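Local coordinates for chymotrypsin-like serine protease (Equine arteritis virus, PDB 1MBM), which probably cleaves viral polyprotein peptide bonds as a serine endopeptidase, with a chymotrypsin-like double barrel followed by an alpha/beta C-terminal extension, at residues W20-N24 with E25-L29; L154-L157 with S158-F161; V183-S186 with L187-I191. All coordinates share one frame; numbering follows the deposited sequence.

Contact 1 (W20-N24 with E25-L29)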
# COMPACT_ATOMS: atom_id res chain seq x y z
N TRP A 20 -13.76 -4.39 -2.33
CA TRP A 20 -13.58 -5.28 -3.47
C TRP A 20 -14.64 -6.36 -3.56
O TRP A 20 -15.39 -6.58 -2.61
CB TRP A 20 -12.22 -5.98 -3.38
CG TRP A 20 -11.08 -5.09 -3.03
CD1 TRP A 20 -10.73 -4.64 -1.79
CD2 TRP A 20 -10.13 -4.53 -3.94
NE1 TRP A 20 -9.63 -3.83 -1.87
CE2 TRP A 20 -9.23 -3.74 -3.18
CE3 TRP A 20 -9.94 -4.61 -5.33
CZ2 TRP A 20 -8.18 -3.04 -3.76
CZ3 TRP A 20 -8.88 -3.91 -5.90
CH2 TRP A 20 -8.02 -3.13 -5.12
N THR A 21 -14.67 -7.05 -4.70
CA THR A 21 -15.57 -8.18 -4.89
C THR A 21 -14.76 -9.47 -4.92
O THR A 21 -13.68 -9.51 -5.51
CB THR A 21 -16.37 -8.02 -6.21
OG1 THR A 21 -17.28 -6.92 -6.08
CG2 THR A 21 -17.29 -9.21 -6.45
N ARG A 22 -15.27 -10.52 -4.27
CA ARG A 22 -14.67 -11.85 -4.28
C ARG A 22 -15.75 -12.93 -4.03
O ARG A 22 -16.39 -12.93 -2.99
CB ARG A 22 -13.58 -11.94 -3.21
CG ARG A 22 -12.76 -13.23 -3.25
CD ARG A 22 -11.79 -13.38 -2.08
NE ARG A 22 -12.48 -13.23 -0.80
CZ ARG A 22 -11.89 -12.86 0.33
NH1 ARG A 22 -10.59 -12.61 0.35
NH2 ARG A 22 -12.60 -12.77 1.45
N ASN A 23 -15.95 -13.83 -4.99
CA ASN A 23 -16.91 -14.93 -4.84
C ASN A 23 -18.23 -14.58 -4.15
O ASN A 23 -18.58 -15.17 -3.11
CB ASN A 23 -16.26 -16.11 -4.11
CG ASN A 23 -14.97 -16.55 -4.77
OD1 ASN A 23 -14.86 -16.55 -5.99
ND2 ASN A 23 -13.99 -16.92 -3.95
N ASN A 24 -18.95 -13.61 -4.71
CA ASN A 24 -20.25 -13.18 -4.19
C ASN A 24 -20.23 -12.50 -2.82
O ASN A 24 -21.26 -12.33 -2.17
CB ASN A 24 -21.26 -14.34 -4.20
CG ASN A 24 -22.68 -13.86 -4.36
OD1 ASN A 24 -23.03 -13.24 -5.36
ND2 ASN A 24 -23.52 -14.14 -3.36
N GLU A 25 -19.04 -12.14 -2.35
CA GLU A 25 -18.94 -11.40 -1.11
C GLU A 25 -18.24 -10.08 -1.38
O GLU A 25 -17.54 -9.94 -2.40
CB GLU A 25 -18.25 -12.22 -0.00
CG GLU A 25 -16.73 -12.18 -0.02
CD GLU A 25 -16.11 -13.34 0.74
OE1 GLU A 25 -16.69 -13.76 1.77
OE2 GLU A 25 -15.04 -13.84 0.31
N VAL A 26 -18.48 -9.11 -0.51
CA VAL A 26 -17.85 -7.80 -0.62
C VAL A 26 -16.74 -7.77 0.42
O VAL A 26 -16.99 -8.05 1.59
CB VAL A 26 -18.87 -6.68 -0.41
CG1 VAL A 26 -18.18 -5.33 -0.22
CG2 VAL A 26 -19.84 -6.63 -1.58
N VAL A 27 -15.52 -7.49 -0.02
CA VAL A 27 -14.36 -7.54 0.86
C VAL A 27 -13.80 -6.16 1.17
O VAL A 27 -13.62 -5.34 0.27
CB VAL A 27 -13.24 -8.40 0.23
CG1 VAL A 27 -12.07 -8.55 1.20
CG2 VAL A 27 -13.78 -9.76 -0.17
N VAL A 28 -13.52 -5.92 2.44
CA VAL A 28 -12.97 -4.63 2.87
C VAL A 28 -11.60 -4.83 3.52
O VAL A 28 -11.49 -5.52 4.52
CB VAL A 28 -13.94 -3.94 3.87
CG1 VAL A 28 -13.35 -2.61 4.38
CG2 VAL A 28 -15.32 -3.73 3.22
N LEU A 29 -10.57 -4.21 2.97
CA LEU A 29 -9.21 -4.30 3.53
C LEU A 29 -8.75 -3.01 4.20
O LEU A 29 -9.08 -1.93 3.73
CB LEU A 29 -8.20 -4.63 2.44
CG LEU A 29 -8.52 -5.81 1.54
CD1 LEU A 29 -7.43 -5.94 0.47
CD2 LEU A 29 -8.68 -7.09 2.36

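Contact 2 (L154-L157 with S158-F161)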
# COMPACT_ATOMS: atom_id res chain seq x y z
N LEU A 154 21.87 -0.88 -4.25
CA LEU A 154 21.32 -0.21 -5.41
C LEU A 154 21.52 -1.05 -6.65
O LEU A 154 20.65 -1.08 -7.52
CB LEU A 154 21.94 1.18 -5.60
CG LEU A 154 21.31 2.38 -4.89
CD1 LEU A 154 22.13 3.65 -5.17
CD2 LEU A 154 19.86 2.58 -5.33
N SER A 155 22.66 -1.73 -6.74
CA SER A 155 22.94 -2.57 -7.90
C SER A 155 21.93 -3.72 -8.00
O SER A 155 21.38 -3.97 -9.07
CB SER A 155 24.37 -3.10 -7.88
OG SER A 155 24.58 -3.90 -6.74
N SER A 156 21.67 -4.39 -6.88
CA SER A 156 20.70 -5.49 -6.86
C SER A 156 19.30 -5.00 -7.25
O SER A 156 18.62 -5.64 -8.04
CB SER A 156 20.68 -6.18 -5.49
OG SER A 156 19.52 -7.00 -5.35
N LEU A 157 18.90 -3.86 -6.68
CA LEU A 157 17.62 -3.23 -7.00
C LEU A 157 17.56 -2.87 -8.49
O LEU A 157 16.53 -3.06 -9.15
CB LEU A 157 17.47 -1.96 -6.15
CG LEU A 157 16.13 -1.28 -5.88
CD1 LEU A 157 15.04 -2.28 -5.49
CD2 LEU A 157 16.33 -0.24 -4.78
N SER A 158 18.68 -2.38 -9.02
CA SER A 158 18.76 -1.92 -10.41
C SER A 158 18.48 -2.98 -11.49
O SER A 158 18.00 -2.66 -12.57
CB SER A 158 20.12 -1.26 -10.66
OG SER A 158 20.22 -0.08 -9.88
N LYS A 159 18.75 -4.24 -11.17
CA LYS A 159 18.47 -5.36 -12.07
C LYS A 159 17.01 -5.40 -12.52
O LYS A 159 16.70 -5.90 -13.61
CB LYS A 159 18.76 -6.69 -11.36
CG LYS A 159 20.22 -7.03 -11.18
CD LYS A 159 20.38 -8.41 -10.56
CE LYS A 159 19.43 -8.58 -9.37
NZ LYS A 159 19.57 -9.89 -8.71
N HIS A 160 16.11 -4.87 -11.69
CA HIS A 160 14.68 -4.94 -11.96
C HIS A 160 14.10 -3.75 -12.72
O HIS A 160 12.88 -3.68 -12.90
CB HIS A 160 13.95 -5.10 -10.63
CG HIS A 160 14.40 -6.28 -9.84
ND1 HIS A 160 13.98 -7.56 -10.13
CD2 HIS A 160 15.26 -6.38 -8.79
CE1 HIS A 160 14.55 -8.40 -9.28
NE2 HIS A 160 15.32 -7.72 -8.46
N PHE A 161 14.95 -2.84 -13.17
CA PHE A 161 14.46 -1.62 -13.79
C PHE A 161 15.05 -1.31 -15.15
O PHE A 161 16.25 -1.49 -15.36
CB PHE A 161 14.67 -0.43 -12.85
CG PHE A 161 13.80 -0.48 -11.62
CD1 PHE A 161 14.21 -1.19 -10.50
CD2 PHE A 161 12.58 0.17 -11.61
CE1 PHE A 161 13.41 -1.24 -9.36
CE2 PHE A 161 11.77 0.12 -10.48
CZ PHE A 161 12.19 -0.58 -9.36

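Contact 3 (V183-S186 with L187-I191)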
# COMPACT_ATOMS: atom_id res chain seq x y z
N VAL A 183 21.93 4.59 -11.59
CA VAL A 183 20.88 3.58 -11.65
C VAL A 183 20.02 3.78 -12.91
O VAL A 183 20.03 4.86 -13.49
CB VAL A 183 19.95 3.63 -10.41
CG1 VAL A 183 20.72 3.30 -9.12
CG2 VAL A 183 19.24 4.97 -10.30
N PRO A 184 19.33 2.73 -13.37
CA PRO A 184 18.40 2.86 -14.50
C PRO A 184 17.39 3.96 -14.26
O PRO A 184 16.87 4.11 -13.14
CB PRO A 184 17.69 1.51 -14.53
CG PRO A 184 18.73 0.56 -13.98
CD PRO A 184 19.40 1.34 -12.88
N ARG A 185 17.11 4.72 -15.32
CA ARG A 185 16.20 5.87 -15.28
C ARG A 185 14.86 5.65 -14.58
O ARG A 185 14.40 6.52 -13.84
CB ARG A 185 15.95 6.38 -16.69
CG ARG A 185 15.19 7.70 -16.75
CD ARG A 185 14.75 8.09 -18.15
NE ARG A 185 15.72 8.93 -18.83
CZ ARG A 185 16.04 8.83 -20.12
NH1 ARG A 185 15.49 7.89 -20.88
NH2 ARG A 185 16.93 9.67 -20.64
N SER A 186 14.24 4.50 -14.82
CA SER A 186 12.94 4.22 -14.19
C SER A 186 13.07 4.09 -12.67
O SER A 186 12.18 4.52 -11.95
CB SER A 186 12.23 3.01 -14.81
OG SER A 186 12.93 1.81 -14.54
N LEU A 187 14.18 3.53 -12.18
CA LEU A 187 14.41 3.46 -10.74
C LEU A 187 14.60 4.86 -10.15
O LEU A 187 13.98 5.20 -9.13
CB LEU A 187 15.60 2.54 -10.40
CG LEU A 187 16.01 2.39 -8.92
CD1 LEU A 187 14.80 2.13 -8.01
CD2 LEU A 187 17.06 1.27 -8.74
N ALA A 188 15.42 5.69 -10.80
CA ALA A 188 15.69 7.07 -10.35
C ALA A 188 14.45 7.96 -10.34
O ALA A 188 14.24 8.72 -9.39
CB ALA A 188 16.78 7.72 -11.19
N MET A 189 13.66 7.88 -11.41
CA MET A 189 12.43 8.66 -11.56
C MET A 189 11.38 8.21 -10.55
O MET A 189 10.57 9.02 -10.07
CB MET A 189 11.85 8.51 -12.97
CG MET A 189 12.60 9.25 -14.07
SD MET A 189 12.25 11.01 -14.14
CE MET A 189 10.55 10.99 -14.71
N LEU A 190 11.39 6.92 -10.23
CA LEU A 190 10.48 6.37 -9.23
C LEU A 190 10.73 7.10 -7.92
O LEU A 190 9.83 7.76 -7.39
CB LEU A 190 10.70 4.87 -9.05
CG LEU A 190 9.49 3.94 -9.21
CD1 LEU A 190 9.78 2.54 -8.67
CD2 LEU A 190 8.24 4.52 -8.58
N ILE A 191 11.95 6.99 -7.41
CA ILE A 191 12.34 7.66 -6.17
C ILE A 191 12.18 9.19 -6.24
O ILE A 191 11.67 9.81 -5.30
CB ILE A 191 13.77 7.26 -5.76
CG1 ILE A 191 13.84 5.75 -5.53
CG2 ILE A 191 14.19 7.99 -4.49
CD1 ILE A 191 15.23 5.23 -5.27

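Contact 1 (W20-N24 with E25-L29)
Glu25 OE2 is gripped by two nitrogens of Arg22: NE and NH2 each donate to it at 2.9 Å, a side-on salt bridge in which a single carboxylate oxygen takes both N-H groups. The oxygen lies 7° from the guanidinium plane, so the arginine is used along its edge. The carboxylate, by contrast, is turned 66° against that plane. NE arrives on the anti side of OE2, NH2 from above the carboxylate, both from the same face. Arg22 starts out extended, with CG anti to the backbone N (chi1 -172°), and bends only at chi3, which brings the guanidinium back beside the glutamate. One face of the guanidinium rests on Val27, whose CG2 lies 3.6 Å from Arg22 NH2. Glu62 of strand 60-65 forms a second salt bridge with NH2, so the arginine charge is probably shared between two acids.

The strands that carry this pair are joined by backbone bonds. Arg22 N donates to Glu25 O at 3.0 Å, and Glu25 N returns a 2.8 Å bond to Arg22 O; farther from the turn, Val27 N reaches Trp20 O at 2.7 Å and Trp20 N donates back to Val27 O. Beyond Val27, the indole of Trp20 crosses the Leu29 side chain at about a right angle, NE1 standing 3.8 Å from Leu29 CD1 while its N-H is bonded to Ser18. Two hydrogen-bonded pairs flanking the non-hydrogen-bonded pair Thr21-Val26, closed by a type I' turn, define a tight beta hairpin with a two-residue loop, Asn23-Asn24, within the N-terminal six-stranded barrel of the chymotrypsin-like fold.

Contact 2 (L154-L157 with S158-F161)
Leu154 O receives two bonds from Ser158, and they mark the tight side of this helix end. Ser158 OG donates to Leu154 O at 2.6 Å from above the carbonyl plane, while Ser158 N donates to the same oxygen at 2.8 Å from the opposite face. The hydroxyl can turn back on the preceding turn because OG stands beside its own backbone N, chi1 -65°. Nearby, Leu157 O is approached by the edge of the Phe161 ring, nearly in its plane, with CD1 at 3.3 Å; Leu157 O also accepts from His160 N at 3.1 Å. The two side chains meet more distantly, Leu157 CD1 lying 4.3 Å from Phe161 CE1.

The other side is looser. Lys159 N makes only weak bonds, to Ser155 O and Ser156 O, and the exposed lysine folds its chain at chi3, bringing CE to 3.3 Å from Ser156 O. The exposed His160 likewise reaches Ser156 O with a carbon, CD2. Lys159 and His160 are the central residues of a type I turn from Ser158 to Phe161, which carries the chain off the helix. Ser158 and Phe161 pack on strand 182-184 and helix 185-192, while Leu157 and Phe161 also touch Leu99 of strand 94-100.

Contact 3 (V183-S186 with L187-I191)
A strand runs directly into a helix here: Pro184 ends strand 182-184 and occupies the N-cap position of helix 185-192, in what is probably the C-terminal alpha/beta extension. Its carbonyl opens the helical bonding. Pro184 O accepts a nearly straight bond from Ala188 N at 3.2 Å, with an N-H...O angle of 164°. A second donor, Leu187 N, is nearer but bent to 123°, and that bond is weak. The i to i+4 pattern continues as Met189 N donates to Arg185 O at 2.9 Å and Leu190 N to Ser186 O at 3.1 Å.

Val183 provides the apolar bridge from strand to helix. Its chi1 of -63° sets CG2 between the backbone N and the carbonyl carbon, which turns this methyl to the helix, where it meets Ala188 CB at 3.8 Å, while Val183 CB faces Leu187 CD2 at 4.1 Å. Leu187 also packs on Leu157 and Ser158 of helix 154-158. Ser186 OG is bonded to Thr162 O in the segment leading to strand 165-167, linking the first helical turn to the chain segment after Phe161.

On the exposed flank, Arg185 and Met189 run side by side, pointing the same way. Both chains bend farther out, and their shared contact is between methylenes, Arg185 CG lying 4.0 Å from Met189 CG.

How the contacts relate
Following the chain from the N terminus, contact 1 closes a two-residue hairpin loop between strands 14-22 and 25-31 of the first barrel. Contact 2 comes much later, at the end of helix 154-158, and contact 3 follows at the entry to helix 185-192. The three are in series: none nests inside or crosses another. Contact 1 lies on the opposite side of the chain's centre from the other two, its centre about 35 Å from each of theirs. Contacts 2 and 3, with centres about 10 Å apart, touch directly: Phe161 CB meets Ser186 OG at 3.3 Å, and Ser158 OG meets Pro184 CD at 3.4 Å, joining two helices of what is probably the C-terminal extension.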